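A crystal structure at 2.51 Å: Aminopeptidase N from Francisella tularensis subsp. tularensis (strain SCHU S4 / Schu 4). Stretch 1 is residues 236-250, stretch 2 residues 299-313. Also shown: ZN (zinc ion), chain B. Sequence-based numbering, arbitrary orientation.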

ATOM      1  N   HIS A 236     -20.000   4.366  -8.451  1.00 57.05           N
ATOM      2  CA  HIS A 236     -20.883   4.996  -7.463  1.00 52.12           C
ATOM      3  C   HIS A 236     -20.401   4.830  -6.023  1.00 45.61           C
ATOM      4  O   HIS A 236     -20.581   5.737  -5.207  1.00 44.43           O
ATOM      5  N   TYR A 237     -19.781   3.693  -5.712  1.00 45.44           N
ATOM      6  CA  TYR A 237     -19.199   3.494  -4.383  1.00 44.08           C
ATOM      7  C   TYR A 237     -18.019   4.442  -4.128  1.00 45.49           C
ATOM      8  O   TYR A 237     -17.838   4.921  -3.008  1.00 42.51           O
ATOM      9  N   ALA A 238     -17.222   4.704  -5.161  1.00 44.10           N
ATOM     10  CA  ALA A 238     -16.097   5.636  -5.054  1.00 41.18           C
ATOM     11  C   ALA A 238     -16.547   7.022  -4.594  1.00 42.34           C
ATOM     12  O   ALA A 238     -15.901   7.641  -3.751  1.00 47.61           O
ATOM     13  N   MET A 239     -17.653   7.507  -5.154  1.00 46.41           N
ATOM     14  CA  MET A 239     -18.221   8.789  -4.746  1.00 45.77           C
ATOM     15  C   MET A 239     -18.485   8.791  -3.249  1.00 43.31           C
ATOM     16  O   MET A 239     -18.211   9.778  -2.566  1.00 47.52           O
ATOM     17  N   GLN A 240     -19.014   7.679  -2.745  1.00 40.85           N
ATOM     18  CA  GLN A 240     -19.245   7.525  -1.314  1.00 44.04           C
ATOM     19  C   GLN A 240     -17.935   7.556  -0.528  1.00 43.28           C
ATOM     20  O   GLN A 240     -17.867   8.177   0.531  1.00 51.28           O
ATOM     21  N   ALA A 241     -16.903   6.896  -1.050  1.00 43.74           N
ATOM     22  CA  ALA A 241     -15.570   6.916  -0.436  1.00 43.47           C
ATOM     23  C   ALA A 241     -14.987   8.328  -0.350  1.00 44.47           C
ATOM     24  O   ALA A 241     -14.233   8.630   0.576  1.00 47.26           O
ATOM     25  N   VAL A 242     -15.341   9.186  -1.305  1.00 40.09           N
ATOM     26  CA  VAL A 242     -14.922  10.591  -1.280  1.00 39.17           C
ATOM     27  C   VAL A 242     -15.599  11.344  -0.130  1.00 38.53           C
ATOM     28  O   VAL A 242     -14.965  12.150   0.558  1.00 42.38           O
ATOM     29  N   LYS A 243     -16.884  11.078   0.074  1.00 33.30           N
ATOM     30  CA  LYS A 243     -17.636  11.707   1.165  1.00 34.94           C
ATOM     31  C   LYS A 243     -17.156  11.228   2.535  1.00 32.16           C
ATOM     32  O   LYS A 243     -17.010  12.025   3.461  1.00 34.19           O
ATOM     33  N   ASP A 244     -16.916   9.926   2.653  1.00 33.64           N
ATOM     34  CA  ASP A 244     -16.361   9.334   3.876  1.00 38.56           C
ATOM     35  C   ASP A 244     -14.980   9.918   4.184  1.00 38.01           C
ATOM     36  O   ASP A 244     -14.659  10.185   5.341  1.00 35.74           O
ATOM     37  N   SER A 245     -14.171  10.096   3.140  1.00 37.24           N
ATOM     38  CA  SER A 245     -12.822  10.649   3.268  1.00 36.65           C
ATOM     39  C   SER A 245     -12.845  12.089   3.751  1.00 34.54           C
ATOM     40  O   SER A 245     -12.119  12.452   4.673  1.00 30.53           O
ATOM     41  N   MET A 246     -13.671  12.902   3.100  1.00 36.69           N
ATOM     42  CA  MET A 246     -13.767  14.326   3.398  1.00 37.86           C
ATOM     43  C   MET A 246     -14.230  14.570   4.830  1.00 40.01           C
ATOM     44  O   MET A 246     -13.651  15.393   5.545  1.00 51.85           O
ATOM     45  N   LYS A 247     -15.276  13.850   5.231  1.00 42.32           N
ATOM     46  CA  LYS A 247     -15.854  13.962   6.574  1.00 39.42           C
ATOM     47  C   LYS A 247     -14.887  13.510   7.664  1.00 39.15           C
ATOM     48  O   LYS A 247     -14.805  14.136   8.719  1.00 42.06           O
ATOM     49  N   TRP A 248     -14.164  12.423   7.408  1.00 34.42           N
ATOM     50  CA  TRP A 248     -13.242  11.866   8.392  1.00 35.82           C
ATOM     51  C   TRP A 248     -12.071  12.801   8.643  1.00 35.92           C
ATOM     52  O   TRP A 248     -11.553  12.883   9.758  1.00 38.64           O
ATOM     53  N   ASP A 249     -11.657  13.499   7.595  1.00 36.77           N
ATOM     54  CA  ASP A 249     -10.546  14.426   7.687  1.00 36.35           C
ATOM     55  C   ASP A 249     -10.976  15.629   8.513  1.00 38.72           C
ATOM     56  O   ASP A 249     -10.214  16.096   9.370  1.00 38.53           O
ATOM     57  N   GLU A 250     -12.196  16.115   8.265  1.00 35.18           N
ATOM     58  CA  GLU A 250     -12.783  17.186   9.080  1.00 36.53           C
ATOM     59  C   GLU A 250     -12.924  16.757  10.537  1.00 37.54           C
ATOM     60  O   GLU A 250     -12.429  17.432  11.441  1.00 37.73           O
ATOM     61  N   ASP A 299     -12.914  -5.920  -1.660  1.00 42.50           N
ATOM     62  CA  ASP A 299     -12.823  -5.014  -2.802  1.00 45.48           C
ATOM     63  C   ASP A 299     -13.330  -3.627  -2.444  1.00 43.59           C
ATOM     64  O   ASP A 299     -12.686  -2.628  -2.761  1.00 46.30           O
ATOM     65  N   PHE A 300     -14.486  -3.571  -1.787  1.00 43.30           N
ATOM     66  CA  PHE A 300     -15.051  -2.302  -1.322  1.00 40.09           C
ATOM     67  C   PHE A 300     -14.121  -1.567  -0.347  1.00 40.60           C
ATOM     68  O   PHE A 300     -13.995  -0.343  -0.413  1.00 39.49           O
ATOM     69  N   GLU A 301     -13.476  -2.311   0.551  1.00 42.38           N
ATOM     70  CA  GLU A 301     -12.556  -1.723   1.535  1.00 43.35           C
ATOM     71  C   GLU A 301     -11.322  -1.105   0.879  1.00 44.95           C
ATOM     72  O   GLU A 301     -10.802  -0.085   1.351  1.00 43.46           O
ATOM     73  N   LEU A 302     -10.851  -1.738  -0.195  1.00 44.66           N
ATOM     74  CA  LEU A 302      -9.680  -1.255  -0.927  1.00 43.68           C
ATOM     75  C   LEU A 302      -9.989  -0.005  -1.744  1.00 39.78           C
ATOM     76  O   LEU A 302      -9.182   0.927  -1.772  1.00 44.42           O
ATOM     77  N   VAL A 303     -11.148   0.011  -2.403  1.00 35.94           N
ATOM     78  CA  VAL A 303     -11.624   1.197  -3.133  1.00 34.78           C
ATOM     79  C   VAL A 303     -11.695   2.402  -2.203  1.00 36.52           C
ATOM     80  O   VAL A 303     -11.288   3.505  -2.569  1.00 34.30           O
ATOM     81  N   GLN A 304     -12.226   2.171  -1.007  1.00 37.49           N
ATOM     82  CA  GLN A 304     -12.313   3.193   0.028  1.00 39.87           C
ATOM     83  C   GLN A 304     -10.928   3.703   0.425  1.00 37.44           C
ATOM     84  O   GLN A 304     -10.701   4.909   0.468  1.00 36.37           O
ATOM     85  N   SER A 305     -10.023   2.765   0.711  1.00 40.14           N
ATOM     86  CA  SER A 305      -8.639   3.057   1.122  1.00 39.89           C
ATOM     87  C   SER A 305      -7.855   3.826   0.063  1.00 39.48           C
ATOM     88  O   SER A 305      -7.105   4.759   0.374  1.00 38.72           O
ATOM     89  N   VAL A 306      -8.023   3.395  -1.183  1.00 38.21           N
ATOM     90  CA  VAL A 306      -7.377   4.014  -2.334  1.00 41.01           C
ATOM     91  C   VAL A 306      -7.825   5.471  -2.485  1.00 40.62           C
ATOM     92  O   VAL A 306      -6.999   6.387  -2.526  1.00 40.77           O
ATOM     93  N   VAL A 307      -9.138   5.674  -2.557  1.00 36.07           N
ATOM     94  CA  VAL A 307      -9.708   7.010  -2.690  1.00 35.08           C
ATOM     95  C   VAL A 307      -9.302   7.854  -1.485  1.00 36.31           C
ATOM     96  O   VAL A 307      -8.900   9.011  -1.631  1.00 36.98           O
ATOM     97  N   GLY A 308      -9.414   7.267  -0.296  1.00 35.62           N
ATOM     98  CA  GLY A 308      -9.005   7.928   0.932  1.00 33.23           C
ATOM     99  C   GLY A 308      -7.591   8.459   0.833  1.00 34.03           C
ATOM    100  O   GLY A 308      -7.362   9.665   0.950  1.00 30.41           O
ATOM    101  N   HIS A 309      -6.651   7.551   0.589  1.00 33.44           N
ATOM    102  CA  HIS A 309      -5.230   7.877   0.571  1.00 32.39           C
ATOM    103  C   HIS A 309      -4.921   9.086  -0.304  1.00 33.19           C
ATOM    104  O   HIS A 309      -4.188   9.985   0.101  1.00 34.07           O
ATOM    105  N   GLU A 310      -5.474   9.100  -1.511  1.00 35.30           N
ATOM    106  CA  GLU A 310      -5.189  10.176  -2.448  1.00 37.43           C
ATOM    107  C   GLU A 310      -5.828  11.490  -1.998  1.00 36.70           C
ATOM    108  O   GLU A 310      -5.229  12.553  -2.181  1.00 38.55           O
ATOM    109  N   TYR A 311      -7.025  11.431  -1.404  1.00 34.74           N
ATOM    110  CA  TYR A 311      -7.660  12.645  -0.874  1.00 36.46           C
ATOM    111  C   TYR A 311      -6.826  13.256   0.264  1.00 36.19           C
ATOM    112  O   TYR A 311      -6.720  14.484   0.381  1.00 36.91           O
ATOM    113  N   PHE A 312      -6.227  12.401   1.086  1.00 36.48           N
ATOM    114  CA  PHE A 312      -5.460  12.859   2.247  1.00 33.97           C
ATOM    115  C   PHE A 312      -4.182  13.591   1.840  1.00 34.25           C
ATOM    116  O   PHE A 312      -3.732  14.481   2.558  1.00 34.30           O
ATOM    117  N   HIS A 313      -3.624  13.260   0.674  1.00 34.88           N
ATOM    118  CA  HIS A 313      -2.485  14.023   0.131  1.00 37.99           C
ATOM    119  C   HIS A 313      -2.786  15.509  -0.041  1.00 40.73           C
ATOM    120  O   HIS A 313      -1.869  16.327   0.002  1.00 43.17           O
TER

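Stretch 1 and nearly all of stretch 2 are helical, and the two helices run in broadly the same direction, crossing at -49° with their axes 8.7 Å apart at closest approach. They bury 753 Å² between them, and no hydrogen bond spans the interface, so the contact rests on the fit of side chains.

At the start of stretch 2, D299 is out of reach. F300 (chi1 m) leaves its helix sideways and presents its ring edge to one face of the Y237 ring, with F300 CD1 3.6 Å from Y237 CG and the planes at 72°. Y237, in the t rotamer, points toward stretch 2, and its ring meets the backbone of F300, bringing Y237 CE2 to 3.2 Å from F300 O. E301 and L302 point away.

One turn on, V303 (t) faces stretch 1 and places its CG1 3.7 Å from Y237 CD2, near the plane of that ring, and 4.4 Å from A238 CB. The helix backbones come especially close at Q304, whose CA lies 5.0 Å from A241 CA; the A241 methyl lies in this close approach, with A241 CB 3.8 Å from Q304 CA. The CA-to-CB bond of Q304 points sideways, and chi1 and chi2 are both t. Its NE2 is 3.9 Å from D244 OD2, too far for a hydrogen bond, while its OE1 is satisfied elsewhere in the structure. D244 OD1 accepts a weak hydrogen bond from Q240 NE2 (3.4 Å) within its own helix.

S305 and V306 make no contact. V307 (t) is a knob seated among A238, A241, V242 and S245, with V307 CG1 3.6 Å from V242 CG2 and V307 CB 3.9 Å from A241 CB. S245 OG approaches G308 CA to 3.4 Å. S245 (m) is the reciprocal knob, sitting among V307, G308, Y311 and F312; its hydroxyl donates a very short 2.4 Å hydrogen bond from S245 OG to A241 O.

H309 points away from stretch 1, and its NE2 binds the zinc ion at 2.2 Å. Y311 (t) turns back toward stretch 1: Y311 OH lies 3.4 Å from M246 CG, and Y311 CE2 is 3.5 Å from D249 OD2. F312 (m) starts sideways, but its ring end swings nearer, bringing F312 CZ within 3.6 Å of W248 CE3 in an oblique aromatic pair. Finally, H313 NE2 binds zinc at 2.1 Å, completing this stretch's contribution to the metal site, whose two remaining ligand atoms come from elsewhere in the structure.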

ATOM      1  CB  HIS A 236     -22.324   4.504  -7.629  1.00 48.01           C
ATOM      2  CG  HIS A 236     -23.003   5.076  -8.834  1.00 53.46           C
ATOM      3  ND1 HIS A 236     -23.801   6.198  -8.775  1.00 54.51           N
ATOM      4  CD2 HIS A 236     -22.974   4.703 -10.135  1.00 56.98           C
ATOM      5  CE1 HIS A 236     -24.251   6.480  -9.986  1.00 59.74           C
ATOM      6  NE2 HIS A 236     -23.763   5.588 -10.829  1.00 60.84           N
ATOM      7  CB  TYR A 237     -18.753   2.047  -4.164  1.00 44.23           C
ATOM      8  CG  TYR A 237     -18.271   1.827  -2.748  1.00 50.38           C
ATOM      9  CD1 TYR A 237     -19.174   1.747  -1.694  1.00 53.76           C
ATOM     10  CD2 TYR A 237     -16.911   1.751  -2.453  1.00 51.20           C
ATOM     11  CE1 TYR A 237     -18.741   1.573  -0.390  1.00 49.89           C
ATOM     12  CE2 TYR A 237     -16.471   1.573  -1.150  1.00 45.68           C
ATOM     13  CZ  TYR A 237     -17.392   1.485  -0.124  1.00 47.67           C
ATOM     14  OH  TYR A 237     -16.975   1.309   1.176  1.00 47.56           O
ATOM     15  CB  ALA A 238     -15.374   5.739  -6.384  1.00 39.62           C
ATOM     16  CB  MET A 239     -19.523   9.074  -5.502  1.00 48.93           C
ATOM     17  CG  MET A 239     -20.178  10.406  -5.145  1.00 50.90           C
ATOM     18  SD  MET A 239     -19.118  11.843  -5.422  1.00 45.72           S
ATOM     19  CE  MET A 239     -19.451  12.158  -7.153  1.00 44.31           C
ATOM     20  CB  GLN A 240     -20.009   6.230  -1.016  1.00 47.73           C
ATOM     21  CG  GLN A 240     -20.647   6.199   0.363  1.00 49.86           C
ATOM     22  CD  GLN A 240     -21.538   7.402   0.615  1.00 53.80           C
ATOM     23  OE1 GLN A 240     -22.448   7.693  -0.165  1.00 49.91           O
ATOM     24  NE2 GLN A 240     -21.267   8.120   1.702  1.00 47.26           N
ATOM     25  CB  ALA A 241     -14.618   6.001  -1.189  1.00 40.85           C
ATOM     26  CB  VAL A 242     -15.229  11.295  -2.620  1.00 38.52           C
ATOM     27  CG1 VAL A 242     -14.950  12.791  -2.535  1.00 34.58           C
ATOM     28  CG2 VAL A 242     -14.415  10.671  -3.744  1.00 43.00           C
ATOM     29  CB  LYS A 243     -19.128  11.422   1.010  1.00 35.39           C
ATOM     30  CG  LYS A 243     -19.749  12.034  -0.238  1.00 36.76           C
ATOM     31  CD  LYS A 243     -21.206  11.631  -0.371  1.00 37.73           C
ATOM     32  CE  LYS A 243     -21.879  12.358  -1.523  1.00 39.86           C
ATOM     33  NZ  LYS A 243     -23.122  11.658  -1.950  1.00 42.90           N
ATOM     34  CB  ASP A 244     -16.230   7.809   3.742  1.00 46.07           C
ATOM     35  CG  ASP A 244     -17.553   7.111   3.400  1.00 61.05           C
ATOM     36  OD1 ASP A 244     -18.639   7.591   3.811  1.00 50.95           O
ATOM     37  OD2 ASP A 244     -17.492   6.063   2.716  1.00 67.00           O
ATOM     38  CB  SER A 245     -12.096  10.603   1.923  1.00 34.47           C
ATOM     39  OG  SER A 245     -12.045   9.286   1.412  1.00 39.35           O
ATOM     40  CB  MET A 246     -14.723  15.011   2.416  1.00 39.77           C
ATOM     41  CG  MET A 246     -14.076  15.464   1.119  1.00 40.82           C
ATOM     42  SD  MET A 246     -15.270  16.069  -0.089  1.00 47.49           S
ATOM     43  CE  MET A 246     -14.272  17.253  -0.986  1.00 52.21           C
ATOM     44  CB  LYS A 247     -17.139  13.137   6.654  1.00 41.33           C
ATOM     45  CG  LYS A 247     -17.823  13.133   8.013  1.00 43.11           C
ATOM     46  CD  LYS A 247     -19.129  12.355   7.956  1.00 49.09           C
ATOM     47  CE  LYS A 247     -19.607  11.950   9.343  1.00 57.58           C
ATOM     48  NZ  LYS A 247     -19.848  13.125  10.226  1.00 65.40           N
ATOM     49  CB  TRP A 248     -12.722  10.509   7.929  1.00 37.01           C
ATOM     50  CG  TRP A 248     -11.720   9.917   8.861  1.00 38.08           C
ATOM     51  CD1 TRP A 248     -11.974   9.192   9.986  1.00 40.35           C
ATOM     52  CD2 TRP A 248     -10.296   9.998   8.750  1.00 38.98           C
ATOM     53  NE1 TRP A 248     -10.796   8.813  10.584  1.00 43.30           N
ATOM     54  CE2 TRP A 248      -9.749   9.294   9.841  1.00 41.04           C
ATOM     55  CE3 TRP A 248      -9.427  10.591   7.826  1.00 39.40           C
ATOM     56  CZ2 TRP A 248      -8.369   9.166  10.037  1.00 39.28           C
ATOM     57  CZ3 TRP A 248      -8.055  10.466   8.027  1.00 37.48           C
ATOM     58  CH2 TRP A 248      -7.543   9.759   9.123  1.00 36.11           C
ATOM     59  CB  ASP A 249     -10.090  14.860   6.289  1.00 39.10           C
ATOM     60  CG  ASP A 249      -8.574  14.930   6.154  1.00 40.99           C
ATOM     61  OD1 ASP A 249      -7.856  14.830   7.173  1.00 34.96           O
ATOM     62  OD2 ASP A 249      -8.089  15.081   5.009  1.00 46.35           O
ATOM     63  CB  GLU A 250     -14.155  17.606   8.545  1.00 35.99           C
ATOM     64  CG  GLU A 250     -14.104  18.426   7.269  1.00 37.56           C
ATOM     65  CD  GLU A 250     -15.478  18.819   6.756  1.00 36.48           C
ATOM     66  OE1 GLU A 250     -16.469  18.146   7.094  1.00 46.82           O
ATOM     67  OE2 GLU A 250     -15.572  19.805   6.002  1.00 36.85           O
ATOM     68  CB  ASP A 299     -13.617  -5.548  -3.995  1.00 51.15           C
ATOM     69  CG  ASP A 299     -13.032  -6.823  -4.567  1.00 54.38           C
ATOM     70  OD1 ASP A 299     -11.873  -7.158  -4.243  1.00 65.10           O
ATOM     71  OD2 ASP A 299     -13.742  -7.498  -5.340  1.00 58.33           O
ATOM     72  CB  PHE A 300     -16.401  -2.533  -0.651  1.00 40.82           C
ATOM     73  CG  PHE A 300     -17.530  -2.792  -1.609  1.00 43.69           C
ATOM     74  CD1 PHE A 300     -18.035  -1.766  -2.401  1.00 44.91           C
ATOM     75  CD2 PHE A 300     -18.123  -4.044  -1.688  1.00 42.78           C
ATOM     76  CE1 PHE A 300     -19.094  -1.988  -3.268  1.00 41.16           C
ATOM     77  CE2 PHE A 300     -19.182  -4.271  -2.553  1.00 42.49           C
ATOM     78  CZ  PHE A 300     -19.668  -3.241  -3.343  1.00 41.06           C
ATOM     79  CB  GLU A 301     -12.101  -2.772   2.554  1.00 46.31           C
ATOM     80  CG  GLU A 301     -11.488  -2.178   3.817  1.00 51.68           C
ATOM     81  CD  GLU A 301     -10.191  -2.852   4.228  1.00 63.95           C
ATOM     82  OE1 GLU A 301     -10.153  -3.457   5.322  1.00 58.06           O
ATOM     83  OE2 GLU A 301      -9.206  -2.774   3.457  1.00 73.28           O
ATOM     84  CB  LEU A 302      -9.118  -2.355  -1.827  1.00 45.95           C
ATOM     85  CG  LEU A 302      -8.417  -3.496  -1.082  1.00 51.52           C
ATOM     86  CD1 LEU A 302      -8.234  -4.710  -1.989  1.00 56.03           C
ATOM     87  CD2 LEU A 302      -7.083  -3.030  -0.513  1.00 51.51           C
ATOM     88  CB  VAL A 303     -13.021   0.966  -3.758  1.00 35.12           C
ATOM     89  CG1 VAL A 303     -13.656   2.280  -4.203  1.00 35.59           C
ATOM     90  CG2 VAL A 303     -12.929   0.005  -4.934  1.00 37.46           C
ATOM     91  CB  GLN A 304     -13.028   2.621   1.258  1.00 45.13           C
ATOM     92  CG  GLN A 304     -13.442   3.657   2.294  1.00 46.49           C
ATOM     93  CD  GLN A 304     -13.806   3.038   3.632  1.00 40.50           C
ATOM     94  OE1 GLN A 304     -13.053   2.233   4.189  1.00 41.25           O
ATOM     95  NE2 GLN A 304     -14.960   3.422   4.161  1.00 37.95           N
ATOM     96  CB  SER A 305      -7.901   1.743   1.415  1.00 40.12           C
ATOM     97  OG  SER A 305      -6.522   1.967   1.638  1.00 37.62           O
ATOM     98  CB  VAL A 306      -7.695   3.210  -3.620  1.00 41.35           C
ATOM     99  CG1 VAL A 306      -7.379   4.006  -4.874  1.00 45.83           C
ATOM    100  CG2 VAL A 306      -6.944   1.884  -3.617  1.00 40.70           C
ATOM    101  CB  VAL A 307     -11.253   6.963  -2.801  1.00 37.40           C
ATOM    102  CG1 VAL A 307     -11.855   8.362  -2.722  1.00 38.10           C
ATOM    103  CG2 VAL A 307     -11.685   6.273  -4.091  1.00 36.58           C
ATOM    104  CB  HIS A 309      -4.429   6.670   0.085  1.00 32.45           C
ATOM    105  CG  HIS A 309      -2.971   6.948  -0.101  1.00 32.16           C
ATOM    106  ND1 HIS A 309      -2.012   6.521   0.791  1.00 36.54           N
ATOM    107  CD2 HIS A 309      -2.307   7.608  -1.077  1.00 33.42           C
ATOM    108  CE1 HIS A 309      -0.820   6.905   0.371  1.00 35.85           C
ATOM    109  NE2 HIS A 309      -0.972   7.570  -0.759  1.00 36.67           N
ATOM    110  CB  GLU A 310      -5.631   9.808  -3.874  1.00 42.49           C
ATOM    111  CG  GLU A 310      -4.994   8.541  -4.454  1.00 47.95           C
ATOM    112  CD  GLU A 310      -3.466   8.534  -4.439  1.00 51.10           C
ATOM    113  OE1 GLU A 310      -2.845   9.609  -4.571  1.00 51.12           O
ATOM    114  OE2 GLU A 310      -2.877   7.436  -4.302  1.00 55.76           O
ATOM    115  CB  TYR A 311      -9.107  12.394  -0.400  1.00 42.39           C
ATOM    116  CG  TYR A 311      -9.709  13.612   0.288  1.00 41.55           C
ATOM    117  CD1 TYR A 311     -10.207  14.680  -0.454  1.00 42.85           C
ATOM    118  CD2 TYR A 311      -9.727  13.718   1.683  1.00 42.78           C
ATOM    119  CE1 TYR A 311     -10.726  15.810   0.168  1.00 48.28           C
ATOM    120  CE2 TYR A 311     -10.241  14.844   2.313  1.00 42.36           C
ATOM    121  CZ  TYR A 311     -10.740  15.887   1.553  1.00 44.92           C
ATOM    122  OH  TYR A 311     -11.255  17.005   2.168  1.00 47.04           O
ATOM    123  CB  PHE A 312      -5.178  11.691   3.204  1.00 32.36           C
ATOM    124  CG  PHE A 312      -6.426  10.965   3.653  1.00 32.72           C
ATOM    125  CD1 PHE A 312      -7.608  11.662   3.909  1.00 32.37           C
ATOM    126  CD2 PHE A 312      -6.427   9.588   3.814  1.00 31.49           C
ATOM    127  CE1 PHE A 312      -8.756  11.004   4.301  1.00 31.01           C
ATOM    128  CE2 PHE A 312      -7.575   8.924   4.211  1.00 31.44           C
ATOM    129  CZ  PHE A 312      -8.738   9.634   4.455  1.00 32.27           C
ATOM    130  CB  HIS A 313      -2.010  13.469  -1.216  1.00 38.17           C
ATOM    131  CG  HIS A 313      -1.065  12.317  -1.100  1.00 34.55           C
ATOM    132  ND1 HIS A 313       0.088  12.375  -0.350  1.00 34.49           N
ATOM    133  CD2 HIS A 313      -1.098  11.081  -1.647  1.00 35.92           C
ATOM    134  CE1 HIS A 313       0.721  11.219  -0.432  1.00 36.13           C
ATOM    135  NE2 HIS A 313       0.022  10.416  -1.214  1.00 37.99           N
TER
HETATM  136 ZN    ZN B 901       0.575   8.475  -1.961  1.00 40.06          ZN